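Local coordinates for protein pilin (Streptococcus pyogenes serotype M1, PDB 3GLD) that stacks into the covalently linked backbone of the pilus, which the bacterium needs to adhere to host cells, aggregate and form biofilms, at residues G16-V21 / D86-T91; N36-F41 / K67-N72; F181-K186 / Q218-T223. The protein carries 2 engineered substitutions. All coordinates share one frame; numbering follows the deposited sequence.

Interaction 1 (G16-V21 / D86-T91); sequences GAKLTV and DFSEVT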
ATOM      1  N   GLY A  16      20.479  24.466   2.545  1.00 41.47           N
ATOM      2  CA  GLY A  16      21.213  23.923   1.404  1.00 40.78           C
ATOM      3  C   GLY A  16      22.025  22.673   1.714  1.00 40.49           C
ATOM      4  O   GLY A  16      22.714  22.144   0.822  1.00 41.17           O
ATOM      5  N   ALA A  17      21.964  22.225   2.971  1.00 39.51           N
ATOM      6  CA  ALA A  17      22.660  21.026   3.454  1.00 39.10           C
ATOM      7  C   ALA A  17      21.685  19.897   3.874  1.00 38.60           C
ATOM      8  O   ALA A  17      22.066  18.953   4.579  1.00 38.87           O
ATOM      9  CB  ALA A  17      23.585  21.389   4.615  1.00 39.02           C
ATOM     10  N   LYS A  18      20.427  20.024   3.467  1.00 37.81           N
ATOM     11  CA  LYS A  18      19.430  18.968   3.650  1.00 37.78           C
ATOM     12  C   LYS A  18      18.521  18.879   2.439  1.00 36.85           C
ATOM     13  O   LYS A  18      18.178  19.903   1.822  1.00 36.13           O
ATOM     14  CB  LYS A  18      18.610  19.165   4.928  1.00 38.23           C
ATOM     15  CG  LYS A  18      19.345  18.716   6.184  1.00 41.59           C
ATOM     16  CD  LYS A  18      18.695  19.268   7.430  1.00 46.41           C
ATOM     17  CE  LYS A  18      19.694  19.381   8.573  1.00 49.73           C
ATOM     18  NZ  LYS A  18      20.184  18.053   9.023  1.00 52.17           N
ATOM     19  N   LEU A  19      18.162  17.646   2.085  1.00 35.98           N
ATOM     20  CA  LEU A  19      17.289  17.382   0.946  1.00 35.29           C
ATOM     21  C   LEU A  19      16.055  16.630   1.430  1.00 34.82           C
ATOM     22  O   LEU A  19      16.174  15.557   2.038  1.00 34.07           O
ATOM     23  CB  LEU A  19      18.023  16.555  -0.113  1.00 35.16           C
ATOM     24  CG  LEU A  19      17.233  16.188  -1.371  1.00 35.60           C
ATOM     25  CD1 LEU A  19      16.913  17.432  -2.213  1.00 37.63           C
ATOM     26  CD2 LEU A  19      17.999  15.173  -2.196  1.00 35.69           C
ATOM     27  N   THR A  20      14.884  17.196   1.145  1.00 34.09           N
ATOM     28  CA  THR A  20      13.609  16.609   1.547  1.00 33.62           C
ATOM     29  C   THR A  20      13.169  15.563   0.523  1.00 32.93           C
ATOM     30  O   THR A  20      13.200  15.819  -0.664  1.00 32.07           O
ATOM     31  CB  THR A  20      12.508  17.687   1.673  1.00 33.60           C
ATOM     32  OG1 THR A  20      12.813  18.512   2.799  1.00 33.74           O
ATOM     33  CG2 THR A  20      11.116  17.052   1.921  1.00 34.47           C
ATOM     34  N   VAL A  21      12.764  14.390   1.004  1.00 32.65           N
ATOM     35  CA  VAL A  21      12.151  13.380   0.137  1.00 32.60           C
ATOM     36  C   VAL A  21      10.673  13.265   0.503  1.00 33.22           C
ATOM     37  O   VAL A  21      10.337  13.136   1.676  1.00 32.30           O
ATOM     38  CB  VAL A  21      12.823  12.005   0.296  1.00 32.36           C
ATOM     39  CG1 VAL A  21      12.083  10.943  -0.534  1.00 32.57           C
ATOM     40  CG2 VAL A  21      14.273  12.073  -0.120  1.00 30.07           C
ATOM     41  N   ASP A  86      20.796  14.187   4.999  1.00 33.29           N
ATOM     42  CA  ASP A  86      21.562  15.161   5.751  1.00 34.24           C
ATOM     43  C   ASP A  86      22.998  15.276   5.208  1.00 33.98           C
ATOM     44  O   ASP A  86      23.804  14.351   5.375  1.00 33.58           O
ATOM     45  CB  ASP A  86      21.535  14.783   7.237  1.00 34.53           C
ATOM     46  CG  ASP A  86      22.288  15.762   8.118  1.00 36.45           C
ATOM     47  OD1 ASP A  86      22.693  16.853   7.647  1.00 38.36           O
ATOM     48  OD2 ASP A  86      22.459  15.434   9.307  1.00 38.97           O
ATOM     49  N   PHE A  87      23.280  16.409   4.556  1.00 33.62           N
ATOM     50  CA  PHE A  87      24.611  16.749   4.023  1.00 34.38           C
ATOM     51  C   PHE A  87      25.441  17.656   4.973  1.00 34.92           C
ATOM     52  O   PHE A  87      26.575  18.007   4.661  1.00 34.63           O
ATOM     53  CB  PHE A  87      24.499  17.473   2.665  1.00 33.57           C
ATOM     54  CG  PHE A  87      23.756  16.702   1.587  1.00 32.47           C
ATOM     55  CD1 PHE A  87      24.455  16.087   0.562  1.00 31.01           C
ATOM     56  CD2 PHE A  87      22.352  16.621   1.589  1.00 33.59           C
ATOM     57  CE1 PHE A  87      23.786  15.386  -0.450  1.00 31.35           C
ATOM     58  CE2 PHE A  87      21.662  15.913   0.581  1.00 32.81           C
ATOM     59  CZ  PHE A  87      22.396  15.302  -0.444  1.00 32.75           C
ATOM     60  N   SER A  88      24.875  18.048   6.111  1.00 36.39           N
ATOM     61  CA  SER A  88      25.529  19.031   7.006  1.00 37.24           C
ATOM     62  C   SER A  88      26.923  18.611   7.468  1.00 37.75           C
ATOM     63  O   SER A  88      27.766  19.466   7.750  1.00 38.42           O
ATOM     64  CB  SER A  88      24.640  19.362   8.215  1.00 37.32           C
ATOM     65  OG  SER A  88      24.388  18.204   9.008  1.00 39.30           O
ATOM     66  N   GLU A  89      27.184  17.308   7.539  1.00 37.93           N
ATOM     67  CA  GLU A  89      28.518  16.848   7.917  1.00 38.30           C
ATOM     68  C   GLU A  89      29.415  16.450   6.749  1.00 38.12           C
ATOM     69  O   GLU A  89      30.573  16.054   6.952  1.00 38.27           O
ATOM     70  CB  GLU A  89      28.434  15.734   8.947  1.00 38.76           C
ATOM     71  CG  GLU A  89      27.805  16.209  10.247  1.00 41.56           C
ATOM     72  CD  GLU A  89      27.813  15.159  11.319  1.00 46.33           C
ATOM     73  OE1 GLU A  89      28.921  14.797  11.779  1.00 47.93           O
ATOM     74  OE2 GLU A  89      26.708  14.693  11.704  1.00 48.42           O
ATOM     75  N   VAL A  90      28.898  16.563   5.530  1.00 37.45           N
ATOM     76  CA  VAL A  90      29.699  16.232   4.353  1.00 37.30           C
ATOM     77  C   VAL A  90      30.794  17.290   4.144  1.00 37.35           C
ATOM     78  O   VAL A  90      30.522  18.486   4.127  1.00 36.99           O
ATOM     79  CB  VAL A  90      28.836  16.073   3.079  1.00 37.26           C
ATOM     80  CG1 VAL A  90      29.737  15.880   1.846  1.00 37.15           C
ATOM     81  CG2 VAL A  90      27.895  14.889   3.220  1.00 35.95           C
ATOM     82  N   THR A  91      32.036  16.846   4.013  1.00 37.99           N
ATOM     83  CA  THR A  91      33.123  17.774   3.698  1.00 38.92           C
ATOM     84  C   THR A  91      33.267  17.915   2.176  1.00 38.44           C
ATOM     85  O   THR A  91      33.625  16.949   1.493  1.00 38.72           O
ATOM     86  CB  THR A  91      34.463  17.329   4.319  1.00 38.93           C
ATOM     87  OG1 THR A  91      34.256  16.977   5.687  1.00 40.23           O
ATOM     88  CG2 THR A  91      35.493  18.464   4.241  1.00 40.71           C
TER
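K18 lies alongside D86, the two side chains pointing the same way from neighbouring strand ends. The lysine starts with CG anti to the carbonyl carbon (chi1 -79°) and bends at chi4 (-66°), and the bend sets the ammonium over the carboxylate face, nearest OD1: K18 NZ is 3.1 Å from D86 OD1, a salt bridge. D86 has CG anti to its own backbone N, and its OD1 also accepts two bonds from S88. S88 OG, at 2.6 Å, donates to the syn lone pair of D86 OD1, whereas S88 N meets D86 OD1 from above the carboxylate plane at 2.9 Å. Three groups thus converge on one oxygen, which probably favours the ionised acid. In the backbone next to this pair, F87 N donates to A17 O at 2.8 Å with an N-H...O angle of 144°; the donor stands above the carbonyl plane. The F87 ring presents its edge to segment 16-21: A17 O lies in the ring plane, and F87 CE2 reaches L19 CB at 3.8 Å. F87 also meets Y100 edge-to-face and touches L61 and I43. K18 and D86 form an antiparallel non-hydrogen-bonded pair, the last in this register, since segment 86-91 then leaves the strand through a type I turn from F87 to V90. The bond from S88 N to D86 makes this exit an Asx turn at the end of the 18-27/80-86 pairing.

Interaction 2 (N36-F41 / K67-N72); sequences NTDFTF and KVTYTN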
ATOM      1  N   ASN A  36       1.450  -1.646   8.004  1.00 28.84           N
ATOM      2  CA  ASN A  36       2.558  -1.254   8.869  1.00 29.36           C
ATOM      3  C   ASN A  36       3.852  -1.625   8.160  1.00 29.32           C
ATOM      4  O   ASN A  36       4.213  -2.793   8.117  1.00 29.04           O
ATOM      5  CB  ASN A  36       2.552  -2.002  10.209  1.00 29.28           C
ATOM      6  CG  ASN A  36       1.247  -1.912  10.951  1.00 28.87           C
ATOM      7  OD1 ASN A  36       0.778  -2.921  11.483  1.00 29.13           O
ATOM      8  ND2 ASN A  36       0.663  -0.724  11.025  1.00 24.31           N
ATOM      9  N   THR A  37       4.543  -0.635   7.607  1.00 29.60           N
ATOM     10  CA  THR A  37       5.793  -0.886   6.890  1.00 30.06           C
ATOM     11  C   THR A  37       6.625   0.403   6.795  1.00 30.33           C
ATOM     12  O   THR A  37       6.089   1.503   6.903  1.00 29.59           O
ATOM     13  CB  THR A  37       5.521  -1.392   5.447  1.00 30.22           C
ATOM     14  OG1 THR A  37       6.757  -1.717   4.792  1.00 30.16           O
ATOM     15  CG2 THR A  37       4.799  -0.325   4.618  1.00 29.72           C
ATOM     16  N   ASP A  38       7.926   0.244   6.570  1.00 30.96           N
ATOM     17  CA  ASP A  38       8.797   1.353   6.139  1.00 31.16           C
ATOM     18  C   ASP A  38       8.915   1.381   4.631  1.00 30.87           C
ATOM     19  O   ASP A  38       8.678   0.368   3.971  1.00 31.06           O
ATOM     20  CB  ASP A  38      10.199   1.162   6.710  1.00 31.42           C
ATOM     21  CG  ASP A  38      10.243   1.306   8.217  1.00 33.17           C
ATOM     22  OD1 ASP A  38       9.269   1.842   8.792  1.00 35.80           O
ATOM     23  OD2 ASP A  38      11.258   0.869   8.827  1.00 34.62           O
ATOM     24  N   PHE A  39       9.284   2.543   4.085  1.00 30.54           N
ATOM     25  CA  PHE A  39       9.868   2.638   2.755  1.00 30.48           C
ATOM     26  C   PHE A  39      11.197   3.386   2.887  1.00 30.82           C
ATOM     27  O   PHE A  39      11.274   4.390   3.607  1.00 29.78           O
ATOM     28  CB  PHE A  39       8.936   3.359   1.774  1.00 30.73           C
ATOM     29  CG  PHE A  39       7.667   2.617   1.497  1.00 33.20           C
ATOM     30  CD1 PHE A  39       7.670   1.490   0.684  1.00 33.54           C
ATOM     31  CD2 PHE A  39       6.471   3.012   2.097  1.00 35.01           C
ATOM     32  CE1 PHE A  39       6.496   0.780   0.459  1.00 33.40           C
ATOM     33  CE2 PHE A  39       5.288   2.314   1.873  1.00 33.94           C
ATOM     34  CZ  PHE A  39       5.299   1.206   1.045  1.00 34.70           C
ATOM     35  N   THR A  40      12.222   2.883   2.198  1.00 29.77           N
ATOM     36  CA  THR A  40      13.586   3.341   2.360  1.00 30.23           C
ATOM     37  C   THR A  40      14.082   3.983   1.059  1.00 30.28           C
ATOM     38  O   THR A  40      13.728   3.552  -0.052  1.00 28.87           O
ATOM     39  CB  THR A  40      14.526   2.192   2.804  1.00 30.22           C
ATOM     40  OG1 THR A  40      14.157   1.770   4.116  1.00 32.32           O
ATOM     41  CG2 THR A  40      15.997   2.658   2.879  1.00 29.43           C
ATOM     42  N   PHE A  41      14.901   5.019   1.218  1.00 30.33           N
ATOM     43  CA  PHE A  41      15.443   5.758   0.079  1.00 30.58           C
ATOM     44  C   PHE A  41      16.925   5.874   0.267  1.00 30.54           C
ATOM     45  O   PHE A  41      17.404   6.038   1.386  1.00 30.60           O
ATOM     46  CB  PHE A  41      14.774   7.135  -0.052  1.00 30.80           C
ATOM     47  CG  PHE A  41      13.271   7.078   0.081  1.00 32.00           C
ATOM     48  CD1 PHE A  41      12.477   6.730  -1.000  1.00 31.47           C
ATOM     49  CD2 PHE A  41      12.659   7.340   1.307  1.00 33.21           C
ATOM     50  CE1 PHE A  41      11.097   6.648  -0.865  1.00 34.67           C
ATOM     51  CE2 PHE A  41      11.281   7.263   1.447  1.00 33.11           C
ATOM     52  CZ  PHE A  41      10.503   6.916   0.354  1.00 34.78           C
ATOM     53  N   LYS A  67      14.304   6.926   5.702  1.00 32.86           N
ATOM     54  CA  LYS A  67      13.044   6.205   5.569  1.00 32.95           C
ATOM     55  C   LYS A  67      11.831   6.986   6.000  1.00 32.44           C
ATOM     56  O   LYS A  67      11.947   8.000   6.708  1.00 31.31           O
ATOM     57  CB  LYS A  67      13.102   4.853   6.269  1.00 33.21           C
ATOM     58  CG  LYS A  67      13.443   4.889   7.702  1.00 34.29           C
ATOM     59  CD  LYS A  67      13.362   3.497   8.268  1.00 37.20           C
ATOM     60  CE  LYS A  67      12.752   3.549   9.656  1.00 36.59           C
ATOM     61  NZ  LYS A  67      13.050   2.288  10.360  1.00 39.37           N
ATOM     62  N   VAL A  68      10.679   6.538   5.500  1.00 31.07           N
ATOM     63  CA  VAL A  68       9.377   6.955   5.993  1.00 30.21           C
ATOM     64  C   VAL A  68       8.711   5.697   6.568  1.00 30.56           C
ATOM     65  O   VAL A  68       9.158   4.570   6.297  1.00 30.17           O
ATOM     66  CB  VAL A  68       8.504   7.557   4.879  1.00 30.57           C
ATOM     67  CG1 VAL A  68       9.099   8.878   4.364  1.00 31.50           C
ATOM     68  CG2 VAL A  68       8.309   6.548   3.726  1.00 28.83           C
ATOM     69  N   THR A  69       7.673   5.893   7.369  1.00 29.70           N
ATOM     70  CA  THR A  69       6.988   4.803   8.052  1.00 30.30           C
ATOM     71  C   THR A  69       5.489   5.008   7.925  1.00 29.71           C
ATOM     72  O   THR A  69       4.987   6.121   8.121  1.00 29.38           O
ATOM     73  CB  THR A  69       7.373   4.720   9.547  1.00 30.21           C
ATOM     74  OG1 THR A  69       8.708   4.230   9.665  1.00 31.77           O
ATOM     75  CG2 THR A  69       6.460   3.755  10.310  1.00 31.26           C
ATOM     76  N   TYR A  70       4.796   3.930   7.563  1.00 29.63           N
ATOM     77  CA  TYR A  70       3.339   3.904   7.516  1.00 29.07           C
ATOM     78  C   TYR A  70       2.825   2.971   8.616  1.00 29.38           C
ATOM     79  O   TYR A  70       3.517   2.026   9.010  1.00 29.32           O
ATOM     80  CB  TYR A  70       2.869   3.436   6.128  1.00 28.87           C
ATOM     81  CG  TYR A  70       2.998   4.499   5.059  1.00 28.42           C
ATOM     82  CD1 TYR A  70       1.940   5.351   4.775  1.00 26.59           C
ATOM     83  CD2 TYR A  70       4.190   4.669   4.355  1.00 28.69           C
ATOM     84  CE1 TYR A  70       2.043   6.324   3.815  1.00 27.14           C
ATOM     85  CE2 TYR A  70       4.312   5.663   3.376  1.00 29.19           C
ATOM     86  CZ  TYR A  70       3.225   6.482   3.121  1.00 29.03           C
ATOM     87  OH  TYR A  70       3.301   7.467   2.169  1.00 30.41           O
ATOM     88  N   THR A  71       1.631   3.252   9.133  1.00 29.88           N
ATOM     89  CA  THR A  71       0.944   2.331  10.069  1.00 30.18           C
ATOM     90  C   THR A  71      -0.525   2.226   9.730  1.00 29.07           C
ATOM     91  O   THR A  71      -1.053   3.027   8.961  1.00 28.52           O
ATOM     92  CB  THR A  71       0.996   2.778  11.567  1.00 30.51           C
ATOM     93  OG1 THR A  71       0.631   4.160  11.666  1.00 31.76           O
ATOM     94  CG2 THR A  71       2.341   2.517  12.207  1.00 31.62           C
ATOM     95  N   ASN A  72      -1.204   1.253  10.339  1.00 29.57           N
ATOM     96  CA  ASN A  72      -2.654   1.085  10.123  1.00 29.57           C
ATOM     97  C   ASN A  72      -3.418   2.388  10.391  1.00 29.95           C
ATOM     98  O   ASN A  72      -4.374   2.710   9.681  1.00 29.38           O
ATOM     99  CB  ASN A  72      -3.217  -0.067  10.981  1.00 29.27           C
ATOM    100  CG  ASN A  72      -2.612  -1.440  10.629  1.00 29.21           C
ATOM    101  OD1 ASN A  72      -2.576  -2.325  11.476  1.00 29.57           O
ATOM    102  ND2 ASN A  72      -2.136  -1.612   9.386  1.00 28.48           N
TER
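D38 carries the polar side of this strand pair. Its CB lies 3.6 Å from V68 O; CG, anti to the carbonyl carbon, sits near T69 OG1 and K67 CE. D38 OD1 accepts from T69 OG1 at 2.6 Å. The K67 chain crosses D38 obliquely, bringing CD and CE beside OD2 before K67 NZ closes a salt bridge to D38 OD2 at 2.8 Å. Both donors stand 44° out of the carboxylate plane. Backbone bonds fix the antiparallel register: V68 N to F39 O and Y70 N to T37 O run nearly along the C=O axes, the latter almost straight at 175°. The other face, with V68, F39 and Y70, is mostly apolar and aromatic. V68 CG2 meets F41 CE2, at the ring edge, at 3.8 Å; F39 CE2 touches Y70 CD2 at 3.6 Å, the ring planes 76° apart. Strand 37-45 runs between 65-70 and 96-104, and F41 packs about 4 Å (nearest side-chain atoms) from A104, the engineered position of the autocatalytic residue. K23 of strand 18-27 joins N155 in the natural protein; here that bond is probably not formed, consistent with K23 meeting F39 as a cation. From strand 80-86, F85 packs on F41.

Interaction 3 (F181-K186 / Q218-T223); sequences FGLTLK and QLYHFT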
ATOM      1  N   PHE A 181     -22.778 -18.980   8.063  1.00 27.54           N
ATOM      2  CA  PHE A 181     -21.370 -18.966   7.665  1.00 26.80           C
ATOM      3  C   PHE A 181     -20.526 -18.223   8.707  1.00 26.53           C
ATOM      4  O   PHE A 181     -21.035 -17.353   9.426  1.00 26.02           O
ATOM      5  CB  PHE A 181     -21.204 -18.239   6.330  1.00 26.29           C
ATOM      6  CG  PHE A 181     -21.801 -18.949   5.127  1.00 25.87           C
ATOM      7  CD1 PHE A 181     -21.021 -19.808   4.350  1.00 26.54           C
ATOM      8  CD2 PHE A 181     -23.107 -18.676   4.712  1.00 24.09           C
ATOM      9  CE1 PHE A 181     -21.555 -20.449   3.220  1.00 27.27           C
ATOM     10  CE2 PHE A 181     -23.661 -19.311   3.583  1.00 23.90           C
ATOM     11  CZ  PHE A 181     -22.877 -20.194   2.827  1.00 25.08           C
ATOM     12  N   GLY A 182     -19.236 -18.563   8.763  1.00 26.17           N
ATOM     13  CA  GLY A 182     -18.242 -17.793   9.511  1.00 25.63           C
ATOM     14  C   GLY A 182     -17.071 -17.428   8.596  1.00 25.33           C
ATOM     15  O   GLY A 182     -16.672 -18.231   7.748  1.00 24.30           O
ATOM     16  N   LEU A 183     -16.565 -16.200   8.737  1.00 25.09           N
ATOM     17  CA  LEU A 183     -15.371 -15.754   8.032  1.00 25.17           C
ATOM     18  C   LEU A 183     -14.393 -15.256   9.088  1.00 25.58           C
ATOM     19  O   LEU A 183     -14.754 -14.427   9.931  1.00 25.80           O
ATOM     20  CB  LEU A 183     -15.678 -14.609   7.045  1.00 25.24           C
ATOM     21  CG  LEU A 183     -14.515 -13.689   6.591  1.00 25.39           C
ATOM     22  CD1 LEU A 183     -13.668 -14.391   5.523  1.00 24.06           C
ATOM     23  CD2 LEU A 183     -15.098 -12.413   6.026  1.00 24.86           C
ATOM     24  N   THR A 184     -13.169 -15.763   9.033  1.00 25.87           N
ATOM     25  CA  THR A 184     -12.087 -15.268   9.889  1.00 26.45           C
ATOM     26  C   THR A 184     -10.909 -14.846   9.025  1.00 26.41           C
ATOM     27  O   THR A 184     -10.378 -15.642   8.257  1.00 25.58           O
ATOM     28  CB  THR A 184     -11.635 -16.328  10.889  1.00 26.85           C
ATOM     29  OG1 THR A 184     -12.783 -16.865  11.543  1.00 27.91           O
ATOM     30  CG2 THR A 184     -10.679 -15.728  11.931  1.00 27.42           C
ATOM     31  N   LEU A 185     -10.560 -13.567   9.128  1.00 27.12           N
ATOM     32  CA  LEU A 185      -9.323 -13.032   8.583  1.00 27.70           C
ATOM     33  C   LEU A 185      -8.266 -12.989   9.707  1.00 28.27           C
ATOM     34  O   LEU A 185      -8.570 -12.612  10.844  1.00 28.06           O
ATOM     35  CB  LEU A 185      -9.581 -11.636   8.028  1.00 28.39           C
ATOM     36  CG  LEU A 185     -10.852 -11.429   7.189  1.00 28.76           C
ATOM     37  CD1 LEU A 185     -11.127  -9.964   7.057  1.00 32.12           C
ATOM     38  CD2 LEU A 185     -10.763 -12.070   5.829  1.00 28.90           C
ATOM     39  N   LYS A 186      -7.035 -13.391   9.382  1.00 28.70           N
ATOM     40  CA  LYS A 186      -5.966 -13.535  10.373  1.00 28.81           C
ATOM     41  C   LYS A 186      -5.008 -12.351  10.337  1.00 28.46           C
ATOM     42  O   LYS A 186      -4.614 -11.889   9.265  1.00 27.42           O
ATOM     43  CB  LYS A 186      -5.182 -14.829  10.161  1.00 29.10           C
ATOM     44  CG  LYS A 186      -5.962 -16.115  10.458  1.00 32.66           C
ATOM     45  CD  LYS A 186      -7.012 -16.410   9.400  1.00 36.97           C
ATOM     46  CE  LYS A 186      -8.011 -17.443   9.883  1.00 38.62           C
ATOM     47  NZ  LYS A 186      -7.338 -18.740  10.201  1.00 40.95           N
ATOM     48  N   GLN A 218     -11.161 -11.762  14.437  1.00 31.09           N
ATOM     49  CA  GLN A 218     -12.470 -11.963  15.066  1.00 30.61           C
ATOM     50  C   GLN A 218     -13.441 -12.615  14.061  1.00 29.43           C
ATOM     51  O   GLN A 218     -13.738 -12.036  13.009  1.00 28.48           O
ATOM     52  CB  GLN A 218     -13.028 -10.621  15.544  1.00 30.82           C
ATOM     53  CG  GLN A 218     -14.341 -10.714  16.331  1.00 35.20           C
ATOM     54  CD  GLN A 218     -14.720  -9.399  17.000  1.00 40.43           C
ATOM     55  OE1 GLN A 218     -13.863  -8.688  17.524  1.00 43.59           O
ATOM     56  NE2 GLN A 218     -16.009  -9.072  16.981  1.00 43.37           N
ATOM     57  N   LEU A 219     -13.946 -13.801  14.412  1.00 28.60           N
ATOM     58  CA  LEU A 219     -14.927 -14.531  13.576  1.00 27.91           C
ATOM     59  C   LEU A 219     -16.096 -13.642  13.186  1.00 27.13           C
ATOM     60  O   LEU A 219     -16.718 -13.013  14.036  1.00 27.68           O
ATOM     61  CB  LEU A 219     -15.436 -15.796  14.297  1.00 28.02           C
ATOM     62  CG  LEU A 219     -16.477 -16.742  13.671  1.00 27.87           C
ATOM     63  CD1 LEU A 219     -16.046 -17.262  12.317  1.00 28.67           C
ATOM     64  CD2 LEU A 219     -16.723 -17.914  14.614  1.00 28.50           C
ATOM     65  N   TYR A 220     -16.383 -13.584  11.898  1.00 26.15           N
ATOM     66  CA  TYR A 220     -17.480 -12.781  11.411  1.00 26.58           C
ATOM     67  C   TYR A 220     -18.622 -13.707  10.994  1.00 27.34           C
ATOM     68  O   TYR A 220     -18.454 -14.530  10.095  1.00 27.33           O
ATOM     69  CB  TYR A 220     -17.008 -11.953  10.207  1.00 26.75           C
ATOM     70  CG  TYR A 220     -18.117 -11.217   9.488  1.00 25.28           C
ATOM     71  CD1 TYR A 220     -18.650 -10.038  10.008  1.00 25.68           C
ATOM     72  CD2 TYR A 220     -18.628 -11.699   8.290  1.00 24.28           C
ATOM     73  CE1 TYR A 220     -19.683  -9.366   9.355  1.00 26.88           C
ATOM     74  CE2 TYR A 220     -19.643 -11.035   7.633  1.00 24.38           C
ATOM     75  CZ  TYR A 220     -20.160  -9.874   8.164  1.00 26.44           C
ATOM     76  OH  TYR A 220     -21.159  -9.224   7.491  1.00 29.98           O
ATOM     77  N   HIS A 221     -19.786 -13.551  11.633  1.00 27.75           N
ATOM     78  CA  HIS A 221     -20.960 -14.376  11.330  1.00 27.22           C
ATOM     79  C   HIS A 221     -21.835 -13.767  10.250  1.00 26.18           C
ATOM     80  O   HIS A 221     -22.104 -12.563  10.262  1.00 25.48           O
ATOM     81  CB  HIS A 221     -21.816 -14.601  12.593  1.00 27.89           C
ATOM     82  CG  HIS A 221     -21.068 -15.230  13.730  1.00 31.51           C
ATOM     83  ND1 HIS A 221     -20.791 -16.581  13.786  1.00 33.89           N
ATOM     84  CD2 HIS A 221     -20.535 -14.690  14.853  1.00 32.81           C
ATOM     85  CE1 HIS A 221     -20.125 -16.845  14.895  1.00 34.72           C
ATOM     86  NE2 HIS A 221     -19.951 -15.715  15.558  1.00 34.05           N
ATOM     87  N   PHE A 222     -22.314 -14.617   9.338  1.00 25.59           N
ATOM     88  CA  PHE A 222     -23.232 -14.189   8.292  1.00 25.54           C
ATOM     89  C   PHE A 222     -24.094 -15.332   7.756  1.00 25.29           C
ATOM     90  O   PHE A 222     -23.818 -16.509   8.009  1.00 25.45           O
ATOM     91  CB  PHE A 222     -22.506 -13.450   7.135  1.00 25.28           C
ATOM     92  CG  PHE A 222     -21.590 -14.311   6.326  1.00 25.30           C
ATOM     93  CD1 PHE A 222     -20.288 -14.585   6.761  1.00 23.47           C
ATOM     94  CD2 PHE A 222     -22.002 -14.808   5.089  1.00 24.48           C
ATOM     95  CE1 PHE A 222     -19.421 -15.356   5.983  1.00 21.98           C
ATOM     96  CE2 PHE A 222     -21.151 -15.584   4.311  1.00 23.68           C
ATOM     97  CZ  PHE A 222     -19.860 -15.871   4.754  1.00 22.94           C
ATOM     98  N   THR A 223     -25.136 -14.964   7.014  1.00 25.11           N
ATOM     99  CA  THR A 223     -26.036 -15.947   6.436  1.00 24.61           C
ATOM    100  C   THR A 223     -26.277 -15.618   4.986  1.00 23.84           C
ATOM    101  O   THR A 223     -26.280 -14.448   4.601  1.00 24.68           O
ATOM    102  CB  THR A 223     -27.417 -15.999   7.173  1.00 24.52           C
ATOM    103  OG1 THR A 223     -28.088 -14.737   7.033  1.00 27.01           O
ATOM    104  CG2 THR A 223     -27.259 -16.297   8.646  1.00 25.01           C
TER
HETATM  105  O   HOH W   1     -23.067 -17.482  11.492  1.00 39.14           O
HETATM  106  O   HOH W   2     -12.267 -11.505  10.751  1.00 29.43           O
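F181 O is held by two donors: F222 N at 3.0 Å, standing above the carbonyl plane, and a water that donates to it from 2.9 Å. The same water has a weak, long contact with H221 ND1. F181 and F222 form an antiparallel hydrogen-bonded pair, and the return bond from F181 N reaches F222 O at 2.7 Å nearly along the C=O axis. L183 and Y220 repeat the pattern, both bonds lying in the carbonyl planes; Y220 N to L183 O is 2.7 Å. This is the edge of a four-stranded antiparallel sheet, with strand 220-224 outermost within this chain and 179-185 between it and 240-245. The sheet belongs to an immunoglobulin-like all-beta pilin domain whose K166-N290 isopeptide bond joins the parallel-paired strands 151-169 and 284-291. F181 packs against K166 and E245, which autocatalyses that bond, and meets F288 edge-to-face. F222 has CG in the crowded position between backbone N and carbonyl carbon (chi1 67°). One face of its ring receives F181 CB as a CH-pi contact, while the two aromatic rings, 8° from parallel, are slid apart and barely overlap. L183 CB sits at the edge of the F222 ring, 4.0 Å from CE1. On the reverse face L219 CD1 folds over G182 CA at 3.6 Å and touches T184 OG1 at 3.4 Å. A second water accepts from L185 N and donates to Q218 O, 2.7 Å from the water.

How the interactions relate
From the N terminus the chain enters strand 18-27, continues into strand 37-45, and closes first at interaction 2, whose segments are separated by 25 residues. It then runs through strand 80-86 to close interaction 1, so interaction 2 is nested inside the loop of interaction 1. The two belong to different sheets that pack together: their centres are 21 Å apart, yet V21 CG1 touches F41 CD2 at 4.1 Å. Interaction 3 follows in series in the C-terminal domain, closing the 31 residues that hold strands 196-202 and 210-215; its nearest atoms are about 10 Å from interaction 2. Strand 151-169 pairs with 18-27 and carries K166, which packs on F181, so it reaches both regions.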